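Local coordinates for protein serine hydrolase CCSP0084 (Cycloclasticus sp. P1, PDB 4I3F) that probably hydrolyses esters and carbon-carbon bonds of aromatic meta-cleavage products, as an alpha/beta-hydrolase-fold serine hydrolase, at residues M148-A153 with M243-A248; G152-P157 with A228-D233; P157-T162 with E250-P255; D234-I239 with Y260-R265. One frame throughout, in Å; residues are numbered along the deposited sequence.

Contact 1 (M148-A153 with M243-A248); sequences MGPVGA and MLVTHA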
loop_
_atom_site.group_PDB
_atom_site.type_symbol
_atom_site.label_atom_id
_atom_site.label_comp_id
_atom_site.label_asym_id
_atom_site.label_seq_id
_atom_site.Cartn_x
_atom_site.Cartn_y
_atom_site.Cartn_z
ATOM N N MET A 148 6.545 -1.355 2.842
ATOM C CA MET A 148 6.246 -0.876 4.186
ATOM C C MET A 148 5.176 -1.784 4.760
ATOM O O MET A 148 4.014 -1.730 4.343
ATOM C CB MET A 148 5.733 0.565 4.152
ATOM C CG MET A 148 5.767 1.253 5.502
ATOM S SD MET A 148 4.648 2.680 5.572
ATOM C CE MET A 148 3.059 1.861 5.663
ATOM N N GLY A 149 5.575 -2.637 5.697
ATOM C CA GLY A 149 4.666 -3.607 6.294
ATOM C C GLY A 149 3.898 -4.400 5.260
ATOM O O GLY A 149 2.671 -4.471 5.316
ATOM N N PRO A 150 4.613 -5.016 4.312
ATOM C CA PRO A 150 3.947 -5.650 3.179
ATOM C C PRO A 150 3.299 -6.998 3.504
ATOM O O PRO A 150 3.791 -7.741 4.352
ATOM C CB PRO A 150 5.104 -5.873 2.192
ATOM C CG PRO A 150 6.281 -6.137 3.077
ATOM C CD PRO A 150 6.079 -5.207 4.272
ATOM N N VAL A 151 2.199 -7.306 2.817
ATOM C CA VAL A 151 1.738 -8.692 2.749
ATOM C C VAL A 151 2.594 -9.384 1.695
ATOM O O VAL A 151 3.335 -8.717 0.975
ATOM C CB VAL A 151 0.229 -8.807 2.427
ATOM C CG1 VAL A 151 -0.596 -8.188 3.551
ATOM C CG2 VAL A 151 -0.120 -8.145 1.092
ATOM N N GLY A 152 2.523 -10.712 1.615
ATOM C CA GLY A 152 3.359 -11.436 0.668
ATOM C C GLY A 152 4.143 -12.568 1.309
ATOM O O GLY A 152 4.661 -13.434 0.611
ATOM N N ALA A 153 4.233 -12.550 2.637
ATOM C CA ALA A 153 4.818 -13.659 3.390
ATOM C C ALA A 153 3.691 -14.433 4.070
ATOM O O ALA A 153 2.634 -13.874 4.350
ATOM C CB ALA A 153 5.801 -13.137 4.417
ATOM N N MET A 243 15.995 -3.367 -3.217
ATOM C CA MET A 243 14.786 -3.207 -2.422
ATOM C C MET A 243 15.099 -2.783 -1.000
ATOM O O MET A 243 16.144 -3.146 -0.448
ATOM C CB MET A 243 14.003 -4.532 -2.405
ATOM C CG MET A 243 12.667 -4.482 -1.678
ATOM S SD MET A 243 11.911 -6.122 -1.642
ATOM C CE MET A 243 11.406 -6.334 -3.344
ATOM N N LEU A 244 14.200 -1.989 -0.424
ATOM C CA LEU A 244 14.223 -1.693 1.002
ATOM C C LEU A 244 12.893 -2.116 1.609
ATOM O O LEU A 244 11.831 -1.613 1.217
ATOM C CB LEU A 244 14.454 -0.200 1.249
ATOM C CG LEU A 244 14.399 0.246 2.714
ATOM C CD1 LEU A 244 15.454 -0.454 3.559
ATOM C CD2 LEU A 244 14.550 1.758 2.807
ATOM N N VAL A 245 12.944 -3.063 2.545
ATOM C CA VAL A 245 11.742 -3.477 3.266
ATOM C C VAL A 245 11.733 -2.754 4.604
ATOM O O VAL A 245 12.662 -2.906 5.398
ATOM C CB VAL A 245 11.737 -4.990 3.503
ATOM C CG1 VAL A 245 10.502 -5.411 4.315
ATOM C CG2 VAL A 245 11.805 -5.741 2.159
ATOM N N THR A 246 10.694 -1.958 4.851
ATOM C CA THR A 246 10.553 -1.277 6.134
ATOM C C THR A 246 9.391 -1.885 6.889
ATOM O O THR A 246 8.426 -2.345 6.287
ATOM C CB THR A 246 10.346 0.236 5.982
ATOM O OG1 THR A 246 9.090 0.507 5.342
ATOM C CG2 THR A 246 11.481 0.839 5.148
ATOM N N HIS A 247 9.492 -1.912 8.211
ATOM C CA HIS A 247 8.439 -2.520 9.011
ATOM C C HIS A 247 8.430 -1.934 10.399
ATOM O O HIS A 247 9.475 -1.576 10.947
ATOM C CB HIS A 247 8.662 -4.029 9.113
ATOM C CG HIS A 247 7.397 -4.825 9.203
ATOM N ND1 HIS A 247 6.889 -5.527 8.133
ATOM C CD2 HIS A 247 6.546 -5.045 10.235
ATOM C CE1 HIS A 247 5.769 -6.133 8.494
ATOM N NE2 HIS A 247 5.543 -5.862 9.767
ATOM N N ALA A 248 7.242 -1.840 10.986
ATOM C CA ALA A 248 7.123 -1.385 12.364
ATOM C C ALA A 248 7.295 -2.560 13.302
ATOM O O ALA A 248 6.647 -3.592 13.123
ATOM C CB ALA A 248 5.776 -0.764 12.579
#

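Contact 2 (G152-P157 with A228-D233); sequences GAPFAP and AFVLSD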
loop_
_atom_site.group_PDB
_atom_site.type_symbol
_atom_site.label_atom_id
_atom_site.label_comp_id
_atom_site.label_asym_id
_atom_site.label_seq_id
_atom_site.Cartn_x
_atom_site.Cartn_y
_atom_site.Cartn_z
ATOM N N GLY A 152 2.523 -10.712 1.615
ATOM C CA GLY A 152 3.359 -11.436 0.668
ATOM C C GLY A 152 4.143 -12.568 1.309
ATOM O O GLY A 152 4.661 -13.434 0.611
ATOM N N ALA A 153 4.233 -12.550 2.637
ATOM C CA ALA A 153 4.818 -13.659 3.390
ATOM C C ALA A 153 3.691 -14.433 4.070
ATOM O O ALA A 153 2.634 -13.874 4.350
ATOM C CB ALA A 153 5.801 -13.137 4.417
ATOM N N PRO A 154 3.908 -15.729 4.337
ATOM C CA PRO A 154 2.864 -16.506 5.014
ATOM C C PRO A 154 2.786 -16.187 6.502
ATOM O O PRO A 154 3.826 -16.082 7.159
ATOM C CB PRO A 154 3.306 -17.958 4.786
ATOM C CG PRO A 154 4.798 -17.876 4.611
ATOM C CD PRO A 154 5.031 -16.570 3.891
ATOM N N PHE A 155 1.569 -15.984 7.010
ATOM C CA PHE A 155 1.333 -15.800 8.443
ATOM C C PHE A 155 -0.118 -16.096 8.809
ATOM O O PHE A 155 -1.022 -16.007 7.965
ATOM C CB PHE A 155 1.743 -14.396 8.933
ATOM C CG PHE A 155 0.961 -13.261 8.315
ATOM C CD1 PHE A 155 -0.163 -12.747 8.950
ATOM C CD2 PHE A 155 1.375 -12.687 7.119
ATOM C CE1 PHE A 155 -0.880 -11.691 8.399
ATOM C CE2 PHE A 155 0.672 -11.623 6.561
ATOM C CZ PHE A 155 -0.462 -11.127 7.207
ATOM N N ALA A 156 -0.344 -16.467 10.066
ATOM C CA ALA A 156 -1.706 -16.667 10.541
ATOM C C ALA A 156 -2.368 -15.313 10.744
ATOM O O ALA A 156 -1.689 -14.330 11.059
ATOM C CB ALA A 156 -1.724 -17.486 11.837
ATOM N N PRO A 157 -3.694 -15.246 10.551
ATOM C CA PRO A 157 -4.376 -13.955 10.704
ATOM C C PRO A 157 -4.109 -13.318 12.061
ATOM O O PRO A 157 -4.115 -14.013 13.081
ATOM C CB PRO A 157 -5.853 -14.325 10.580
ATOM C CG PRO A 157 -5.858 -15.549 9.703
ATOM C CD PRO A 157 -4.596 -16.300 10.048
ATOM N N ALA A 228 -3.283 -15.787 -0.551
ATOM C CA ALA A 228 -3.331 -15.326 -1.942
ATOM C C ALA A 228 -2.171 -14.414 -2.344
ATOM O O ALA A 228 -1.791 -14.382 -3.519
ATOM C CB ALA A 228 -4.660 -14.646 -2.228
ATOM N N PHE A 229 -1.614 -13.673 -1.389
ATOM C CA PHE A 229 -0.507 -12.753 -1.668
ATOM C C PHE A 229 0.872 -13.420 -1.659
ATOM O O PHE A 229 1.849 -12.834 -2.118
ATOM C CB PHE A 229 -0.496 -11.613 -0.650
ATOM C CG PHE A 229 -1.455 -10.502 -0.964
ATOM C CD1 PHE A 229 -2.652 -10.393 -0.275
ATOM C CD2 PHE A 229 -1.145 -9.549 -1.934
ATOM C CE1 PHE A 229 -3.529 -9.364 -0.547
ATOM C CE2 PHE A 229 -2.029 -8.516 -2.219
ATOM C CZ PHE A 229 -3.216 -8.426 -1.516
ATOM N N VAL A 230 0.950 -14.634 -1.126
ATOM C CA VAL A 230 2.245 -15.270 -0.885
ATOM C C VAL A 230 2.887 -15.769 -2.169
ATOM O O VAL A 230 2.301 -16.572 -2.886
ATOM C CB VAL A 230 2.122 -16.440 0.113
ATOM C CG1 VAL A 230 3.467 -17.140 0.298
ATOM C CG2 VAL A 230 1.616 -15.929 1.453
ATOM N N LEU A 231 4.092 -15.287 -2.462
ATOM C CA LEU A 231 4.840 -15.796 -3.608
ATOM C C LEU A 231 5.688 -16.958 -3.137
ATOM O O LEU A 231 6.036 -17.029 -1.950
ATOM C CB LEU A 231 5.731 -14.712 -4.203
ATOM C CG LEU A 231 5.015 -13.582 -4.943
ATOM C CD1 LEU A 231 5.972 -12.434 -5.212
ATOM C CD2 LEU A 231 4.411 -14.097 -6.242
ATOM N N SER A 232 6.015 -17.855 -4.062
ATOM C CA SER A 232 6.848 -19.024 -3.766
ATOM C C SER A 232 8.288 -18.595 -3.529
ATOM O O SER A 232 8.664 -17.471 -3.860
ATOM C CB SER A 232 6.795 -20.023 -4.917
ATOM O OG SER A 232 7.481 -19.536 -6.055
ATOM N N ASP A 233 9.097 -19.472 -2.939
ATOM C CA ASP A 233 10.488 -19.114 -2.690
ATOM C C ASP A 233 11.214 -18.818 -3.999
ATOM O O ASP A 233 11.983 -17.855 -4.078
ATOM C CB ASP A 233 11.219 -20.213 -1.914
ATOM C CG ASP A 233 10.740 -20.341 -0.484
ATOM O OD1 ASP A 233 9.978 -19.469 -0.028
ATOM O OD2 ASP A 233 11.138 -21.318 0.190
HETATM O O HOH W 1 5.136 -12.701 -1.757
#

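Contact 3 (P157-T162 with E250-P255); sequences PTEGLT and EDFFIP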
loop_
_atom_site.group_PDB
_atom_site.type_symbol
_atom_site.label_atom_id
_atom_site.label_comp_id
_atom_site.label_asym_id
_atom_site.label_seq_id
_atom_site.Cartn_x
_atom_site.Cartn_y
_atom_site.Cartn_z
ATOM N N PRO A 157 -3.694 -15.246 10.551
ATOM C CA PRO A 157 -4.376 -13.955 10.704
ATOM C C PRO A 157 -4.109 -13.318 12.061
ATOM O O PRO A 157 -4.115 -14.013 13.081
ATOM C CB PRO A 157 -5.853 -14.325 10.580
ATOM C CG PRO A 157 -5.858 -15.549 9.703
ATOM C CD PRO A 157 -4.596 -16.300 10.048
ATOM N N THR A 158 -3.855 -12.013 12.054
ATOM C CA THR A 158 -3.675 -11.240 13.270
ATOM C C THR A 158 -5.021 -10.652 13.670
ATOM O O THR A 158 -5.953 -10.616 12.860
ATOM C CB THR A 158 -2.713 -10.080 13.022
ATOM O OG1 THR A 158 -3.171 -9.342 11.884
ATOM C CG2 THR A 158 -1.300 -10.601 12.736
ATOM N N GLU A 159 -5.120 -10.191 14.912
ATOM C CA GLU A 159 -6.339 -9.542 15.383
ATOM C C GLU A 159 -6.622 -8.325 14.507
ATOM O O GLU A 159 -7.757 -8.098 14.071
ATOM C CB GLU A 159 -6.181 -9.113 16.848
ATOM C CG GLU A 159 -7.413 -8.414 17.439
ATOM C CD GLU A 159 -7.276 -8.122 18.921
ATOM O OE1 GLU A 159 -8.291 -7.744 19.548
ATOM O OE2 GLU A 159 -6.159 -8.282 19.464
ATOM N N GLY A 160 -5.572 -7.559 14.234
ATOM C CA GLY A 160 -5.688 -6.347 13.444
ATOM C C GLY A 160 -6.158 -6.584 12.024
ATOM O O GLY A 160 -7.099 -5.930 11.557
ATOM N N LEU A 161 -5.519 -7.519 11.323
ATOM C CA LEU A 161 -5.872 -7.717 9.928
ATOM C C LEU A 161 -7.261 -8.319 9.812
ATOM O O LEU A 161 -7.989 -8.030 8.863
ATOM C CB LEU A 161 -4.824 -8.556 9.191
ATOM C CG LEU A 161 -4.889 -8.444 7.661
ATOM C CD1 LEU A 161 -4.653 -7.014 7.181
ATOM C CD2 LEU A 161 -3.912 -9.399 6.995
ATOM N N THR A 162 -7.637 -9.138 10.788
ATOM C CA THR A 162 -8.967 -9.728 10.796
ATOM C C THR A 162 -10.027 -8.646 10.970
ATOM O O THR A 162 -11.023 -8.616 10.236
ATOM C CB THR A 162 -9.110 -10.780 11.891
ATOM O OG1 THR A 162 -8.190 -11.851 11.632
ATOM C CG2 THR A 162 -10.531 -11.335 11.914
ATOM N N GLU A 250 6.235 -2.974 16.275
ATOM C CA GLU A 250 4.969 -3.269 16.955
ATOM C C GLU A 250 3.753 -3.359 16.029
ATOM O O GLU A 250 2.622 -3.201 16.489
ATOM C CB GLU A 250 4.699 -2.212 18.040
ATOM C CG GLU A 250 5.690 -2.212 19.209
ATOM C CD GLU A 250 6.964 -1.425 18.944
ATOM O OE1 GLU A 250 7.135 -0.883 17.841
ATOM O OE2 GLU A 250 7.796 -1.337 19.871
ATOM N N ASP A 251 3.970 -3.620 14.742
ATOM C CA ASP A 251 2.866 -3.695 13.776
ATOM C C ASP A 251 1.773 -4.644 14.268
ATOM O O ASP A 251 2.040 -5.820 14.543
ATOM C CB ASP A 251 3.412 -4.161 12.417
ATOM C CG ASP A 251 2.459 -3.905 11.266
ATOM O OD1 ASP A 251 1.225 -4.053 11.412
ATOM O OD2 ASP A 251 2.959 -3.588 10.173
ATOM N N PHE A 252 0.551 -4.114 14.400
ATOM C CA PHE A 252 -0.594 -4.850 14.933
ATOM C C PHE A 252 -1.349 -5.618 13.840
ATOM O O PHE A 252 -2.254 -6.396 14.147
ATOM C CB PHE A 252 -1.536 -3.846 15.632
ATOM C CG PHE A 252 -2.712 -4.465 16.365
ATOM C CD1 PHE A 252 -2.535 -5.140 17.567
ATOM C CD2 PHE A 252 -4.004 -4.302 15.878
ATOM C CE1 PHE A 252 -3.628 -5.677 18.253
ATOM C CE2 PHE A 252 -5.103 -4.835 16.556
ATOM C CZ PHE A 252 -4.911 -5.522 17.746
ATOM N N PHE A 253 -0.977 -5.397 12.582
ATOM C CA PHE A 253 -1.701 -5.960 11.439
ATOM C C PHE A 253 -0.870 -7.008 10.693
ATOM O O PHE A 253 -1.339 -8.122 10.434
ATOM C CB PHE A 253 -2.136 -4.826 10.481
ATOM C CG PHE A 253 -3.175 -3.904 11.073
ATOM C CD1 PHE A 253 -4.507 -4.029 10.721
ATOM C CD2 PHE A 253 -2.817 -2.931 12.005
ATOM C CE1 PHE A 253 -5.479 -3.193 11.275
ATOM C CE2 PHE A 253 -3.777 -2.093 12.572
ATOM C CZ PHE A 253 -5.108 -2.220 12.206
ATOM N N ILE A 254 0.355 -6.642 10.332
ATOM C CA ILE A 254 1.259 -7.547 9.625
ATOM C C ILE A 254 2.419 -7.857 10.563
ATOM O O ILE A 254 3.103 -6.952 11.003
ATOM C CB ILE A 254 1.836 -6.895 8.347
ATOM C CG1 ILE A 254 0.740 -6.228 7.522
ATOM C CG2 ILE A 254 2.603 -7.947 7.516
ATOM C CD1 ILE A 254 -0.373 -7.188 7.091
ATOM N N PRO A 255 2.644 -9.141 10.877
ATOM C CA PRO A 255 3.683 -9.500 11.853
ATOM C C PRO A 255 5.071 -9.112 11.360
ATOM O O PRO A 255 5.346 -9.185 10.163
ATOM C CB PRO A 255 3.558 -11.022 11.951
ATOM C CG PRO A 255 2.185 -11.339 11.450
ATOM C CD PRO A 255 1.907 -10.319 10.388
#

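Contact 4 (D234-I239 with Y260-R265); sequences DELNNI and YYLIDR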
loop_
_atom_site.group_PDB
_atom_site.type_symbol
_atom_site.label_atom_id
_atom_site.label_comp_id
_atom_site.label_asym_id
_atom_site.label_seq_id
_atom_site.Cartn_x
_atom_site.Cartn_y
_atom_site.Cartn_z
ATOM N N ASP A 234 10.953 -19.628 -5.026
ATOM C CA ASP A 234 11.584 -19.423 -6.326
ATOM C C ASP A 234 11.239 -18.045 -6.887
ATOM O O ASP A 234 12.121 -17.334 -7.366
ATOM C CB ASP A 234 11.193 -20.528 -7.316
ATOM C CG ASP A 234 11.915 -21.838 -7.047
ATOM O OD1 ASP A 234 12.923 -21.824 -6.305
ATOM O OD2 ASP A 234 11.485 -22.882 -7.588
ATOM N N GLU A 235 9.959 -17.674 -6.819
ATOM C CA GLU A 235 9.517 -16.350 -7.268
ATOM C C GLU A 235 10.235 -15.234 -6.513
ATOM O O GLU A 235 10.743 -14.288 -7.116
ATOM C CB GLU A 235 8.000 -16.208 -7.111
ATOM C CG GLU A 235 7.220 -16.996 -8.161
ATOM C CD GLU A 235 5.724 -17.016 -7.904
ATOM O OE1 GLU A 235 5.320 -17.072 -6.728
ATOM O OE2 GLU A 235 4.956 -16.983 -8.886
ATOM N N LEU A 236 10.268 -15.344 -5.190
ATOM C CA LEU A 236 10.939 -14.341 -4.368
ATOM C C LEU A 236 12.437 -14.305 -4.650
ATOM O O LEU A 236 13.015 -13.220 -4.721
ATOM C CB LEU A 236 10.684 -14.596 -2.883
ATOM C CG LEU A 236 9.256 -14.373 -2.405
ATOM C CD1 LEU A 236 9.068 -14.938 -0.996
ATOM C CD2 LEU A 236 8.935 -12.887 -2.428
ATOM N N ASN A 237 13.058 -15.479 -4.796
ATOM C CA ASN A 237 14.495 -15.563 -5.062
ATOM C C ASN A 237 14.849 -14.873 -6.372
ATOM O O ASN A 237 15.976 -14.403 -6.558
ATOM C CB ASN A 237 14.971 -17.016 -5.184
ATOM C CG ASN A 237 14.941 -17.794 -3.869
ATOM O OD1 ASN A 237 15.040 -19.025 -3.887
ATOM N ND2 ASN A 237 14.795 -17.103 -2.743
ATOM N N ASN A 238 13.887 -14.841 -7.290
ATOM C CA ASN A 238 14.120 -14.296 -8.620
ATOM C C ASN A 238 13.640 -12.858 -8.801
ATOM O O ASN A 238 13.697 -12.313 -9.899
ATOM C CB ASN A 238 13.547 -15.232 -9.685
ATOM C CG ASN A 238 14.425 -16.451 -9.905
ATOM O OD1 ASN A 238 15.436 -16.378 -10.602
ATOM N ND2 ASN A 238 14.058 -17.572 -9.288
ATOM N N ILE A 239 13.190 -12.240 -7.716
ATOM C CA ILE A 239 12.973 -10.802 -7.731
ATOM C C ILE A 239 14.347 -10.169 -7.531
ATOM O O ILE A 239 14.914 -10.253 -6.441
ATOM C CB ILE A 239 11.998 -10.355 -6.621
ATOM C CG1 ILE A 239 10.583 -10.857 -6.917
ATOM C CG2 ILE A 239 12.019 -8.833 -6.461
ATOM C CD1 ILE A 239 9.574 -10.523 -5.809
ATOM N N TYR A 260 11.167 -10.241 8.024
ATOM C CA TYR A 260 12.312 -11.139 8.126
ATOM C C TYR A 260 12.251 -12.258 7.086
ATOM O O TYR A 260 13.281 -12.669 6.535
ATOM C CB TYR A 260 12.359 -11.764 9.513
ATOM C CG TYR A 260 12.590 -10.796 10.659
ATOM C CD1 TYR A 260 12.379 -11.203 11.971
ATOM C CD2 TYR A 260 13.033 -9.497 10.443
ATOM C CE1 TYR A 260 12.591 -10.342 13.034
ATOM C CE2 TYR A 260 13.239 -8.630 11.516
ATOM C CZ TYR A 260 13.023 -9.060 12.793
ATOM O OH TYR A 260 13.252 -8.207 13.859
ATOM N N TYR A 261 11.047 -12.773 6.847
ATOM C CA TYR A 261 10.813 -13.824 5.858
ATOM C C TYR A 261 11.195 -13.326 4.473
ATOM O O TYR A 261 11.888 -14.028 3.716
ATOM C CB TYR A 261 9.323 -14.176 5.864
ATOM C CG TYR A 261 8.913 -15.324 4.968
ATOM C CD1 TYR A 261 8.816 -16.614 5.463
ATOM C CD2 TYR A 261 8.600 -15.110 3.630
ATOM C CE1 TYR A 261 8.426 -17.667 4.645
ATOM C CE2 TYR A 261 8.221 -16.156 2.808
ATOM C CZ TYR A 261 8.130 -17.426 3.317
ATOM O OH TYR A 261 7.738 -18.464 2.494
ATOM N N LEU A 262 10.726 -12.126 4.136
ATOM C CA LEU A 262 10.968 -11.568 2.815
ATOM C C LEU A 262 12.454 -11.298 2.588
ATOM O O LEU A 262 13.008 -11.700 1.556
ATOM C CB LEU A 262 10.115 -10.321 2.568
ATOM C CG LEU A 262 8.613 -10.612 2.469
ATOM C CD1 LEU A 262 7.784 -9.340 2.518
ATOM C CD2 LEU A 262 8.286 -11.394 1.198
ATOM N N ILE A 263 13.125 -10.673 3.550
ATOM C CA ILE A 263 14.546 -10.390 3.318
ATOM C C ILE A 263 15.415 -11.654 3.313
ATOM O O ILE A 263 16.513 -11.650 2.750
ATOM C CB ILE A 263 15.114 -9.244 4.221
ATOM C CG1 ILE A 263 15.216 -9.653 5.688
ATOM C CG2 ILE A 263 14.291 -7.970 4.074
ATOM C CD1 ILE A 263 16.624 -9.980 6.105
ATOM N N ASP A 264 14.913 -12.753 3.879
ATOM C CA ASP A 264 15.643 -14.019 3.830
ATOM C C ASP A 264 15.593 -14.621 2.427
ATOM O O ASP A 264 16.396 -15.493 2.093
ATOM C CB ASP A 264 15.063 -15.030 4.828
ATOM C CG ASP A 264 15.982 -16.220 5.062
ATOM O OD1 ASP A 264 17.178 -16.014 5.357
ATOM O OD2 ASP A 264 15.510 -17.371 4.953
ATOM N N ARG A 265 14.655 -14.153 1.609
ATOM C CA ARG A 265 14.384 -14.791 0.316
ATOM C C ARG A 265 14.610 -13.912 -0.910
ATOM O O ARG A 265 14.838 -14.427 -2.003
ATOM C CB ARG A 265 12.957 -15.331 0.293
ATOM C CG ARG A 265 12.811 -16.587 1.100
ATOM C CD ARG A 265 11.367 -16.870 1.434
ATOM N NE ARG A 265 11.251 -18.120 2.179
ATOM C CZ ARG A 265 11.429 -18.222 3.489
ATOM N NH1 ARG A 265 11.721 -17.145 4.207
ATOM N NH2 ARG A 265 11.300 -19.403 4.083
#

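Contact 1 (M148-A153 with M243-A248)
M148 and T246 face each other as parallel beta neighbours with CA atoms 4.7 Å apart, and, one residue on, the backbone N of G149 gives T246 O an almost straight hydrogen bond of 2.9 Å (169° at the hydrogen). The side chains of M148 and T246 share one face of the sheet, where the hydroxyl OG1 comes 3.4 Å from M148 CG. A chi1 of 66° places OG1 between the threonine's own N and carbonyl carbon, turned toward the neighbouring strand, where it bonds to L147 O. The flexible methionine bends at chi3 and carries its end away, among V281, Q282 and F289. Here two inner strands of the alpha/beta hydrolase sheet meet at the point where 142-148 runs out into a loop; M148 and V151 also bond through their backbones to S125, which lies in a sequence consistent with a nucleophile elbow. G149 suits the turn: its phi is positive, and its bare CA rests 3.5 Å from ND1 of H247. P150 follows with CD 4.0 Å from the same ND1 and 4.4 Å from V245 CG1. The imidazole thus presents to carbon atoms a buried ND1 that finds no hydrogen-bond partner, while NE2 is bonded to I254 O, consistent with a proton on NE2. A leucine in place of H247 would probably leave I254 O without this donor and the 250-255 loop less firmly tied to the strand.

Contact 2 (G152-P157 with A228-D233)
The loop leaving strand 142-148 here meets the chain coming off helix 222-229, G152 lying against F229 and V230. The run between strands 142-148 and 243-248 is helical with no strand, consistent with the cap inserted into the alpha/beta hydrolase fold, and the contact brings two distant parts of that run together. The two segments touch through backbone C-H groups: G152 CA points at F229 O over 3.5 Å, and V230 CA returns the contact to G152 O at 3.4 Å. G152 can adopt its phi of 128° because it has no side chain to be pressed against the carbonyl of V151. The branched V230 spreads over the other segment: with CG1 anti to the backbone N (chi1 177°), that methyl meets P154 CD at 4.0 Å, while CG2 lies 3.7 Å from both A153 C and P154 N. An alanine at V230 would lose both methyls and is likely to open a gap beside the rigid P154 ring. F229 aims its ring away, onto M126 and V151, and its carbonyl accepts from H133 NE2. Between the two segments sits a water that accepts from L231 N at 2.9 Å and lies unusually close, 2.5 Å, to G152 O.

Contact 3 (P157-T162 with E250-P255)
T158 sets its CB 3.5 Å from F253 O, and from there its two branches part. The hydroxyl OG1 donates to F253 O over a short 2.6 Å, approaching 24° from the carbonyl plane, and the methyl CG2 rests on P255 CG at 3.8 Å. With chi1 at 52°, OG1 also turns back to accept from L161 N, making T158 the N-cap of helix 159-165; threonine suits the post because one hydroxyl serves both bonds while its methyl packs. The helix thus begins directly on the loop that follows strand 243-248 of the alpha/beta hydrolase fold. That loop is itself shaped by D251, whose OD1 takes the backbone N of F253 nearly along its C-O axis, an Asx turn, and that of I254 from above the carboxylate plane. D251 OD2 is hydrogen-bonded to H279 ND1, consistent with the aspartate-histidine pair of the family's catalytic triad. G160 has no room for a CB, which would clash with F252 O; its CA lies over the F253 face in a CH-pi contact, 4.0 Å from the ring centroid. E159, salt-bridged through OE1 to K163, brings OE2 to the edge of the F252 ring, 3.5 Å from CZ.

Contact 4 (D234-I239 with Y260-R265)
L236 pushes its isobutyl group between three side chains of helix 257-265. Its CD1 methyl lies 3.9 Å from R265 CD and 4.1 Å from Y261 CE2, crossing the tyrosine at about a right angle, while the CD2 methyl meets L262 CD2 at 4.0 Å. A leucine fits because each methyl has its own hydrocarbon neighbour, and even the arginine offers its aliphatic stem rather than its charge. R265 makes this possible by running extended from CG to NE past L236, so that its guanidinium ends beyond the leucine, with NH1 3.2 Å above the plane of the Y261 ring and over its centre. There the group is fixed in rotation: NH1 donates to Y261 O at 3.2 Å, with the oxygen in the guanidinium plane, and NE forms a salt bridge with D233 OD1. The backbone end of R265 is gripped separately. N237 ND2 donates to R265 O over 2.8 Å, in the carbonyl plane and on a lone pair, at 152° at the hydrogen; the oxygen also lies in the plane of the amide. N237 is short enough for its amide to arrive with CG anti to its own carbonyl carbon (chi1 -69°) and take up a backbone acceptor of helix 257-265. Just behind it, N238 folds its ND2 back to D234 O as the chain leaves helix 233-237. In this part of the alpha/beta hydrolase fold, the short helix 233-237 packs against the C-terminal part of helix 257-265, with strand 243-248 between them in sequence, while L262 and I239 both touch L132 of helix 126-137.

How the contacts relate
The loop that leaves strand 142-148 runs through contacts 1 and 2, which share G152 and A153, and on to contact 3, which shares P157 with contact 2. Contacts 1 and 3 lie about 13 Å apart between centres and are joined by a probable hydrogen bond of 2.9 Å from H247 NE2 to I254 O, which ties the strand to the loop carrying D251, beside the presumed active site. Contacts 2 and 4, about 11 Å apart between centres, are linked by the salt bridge from D233 OD1 to R265 NE at 2.9 Å. F155 packs onto P255, connecting contacts 2 and 3. Contacts 3 and 4 stay separate, their nearest atoms about 6 Å apart.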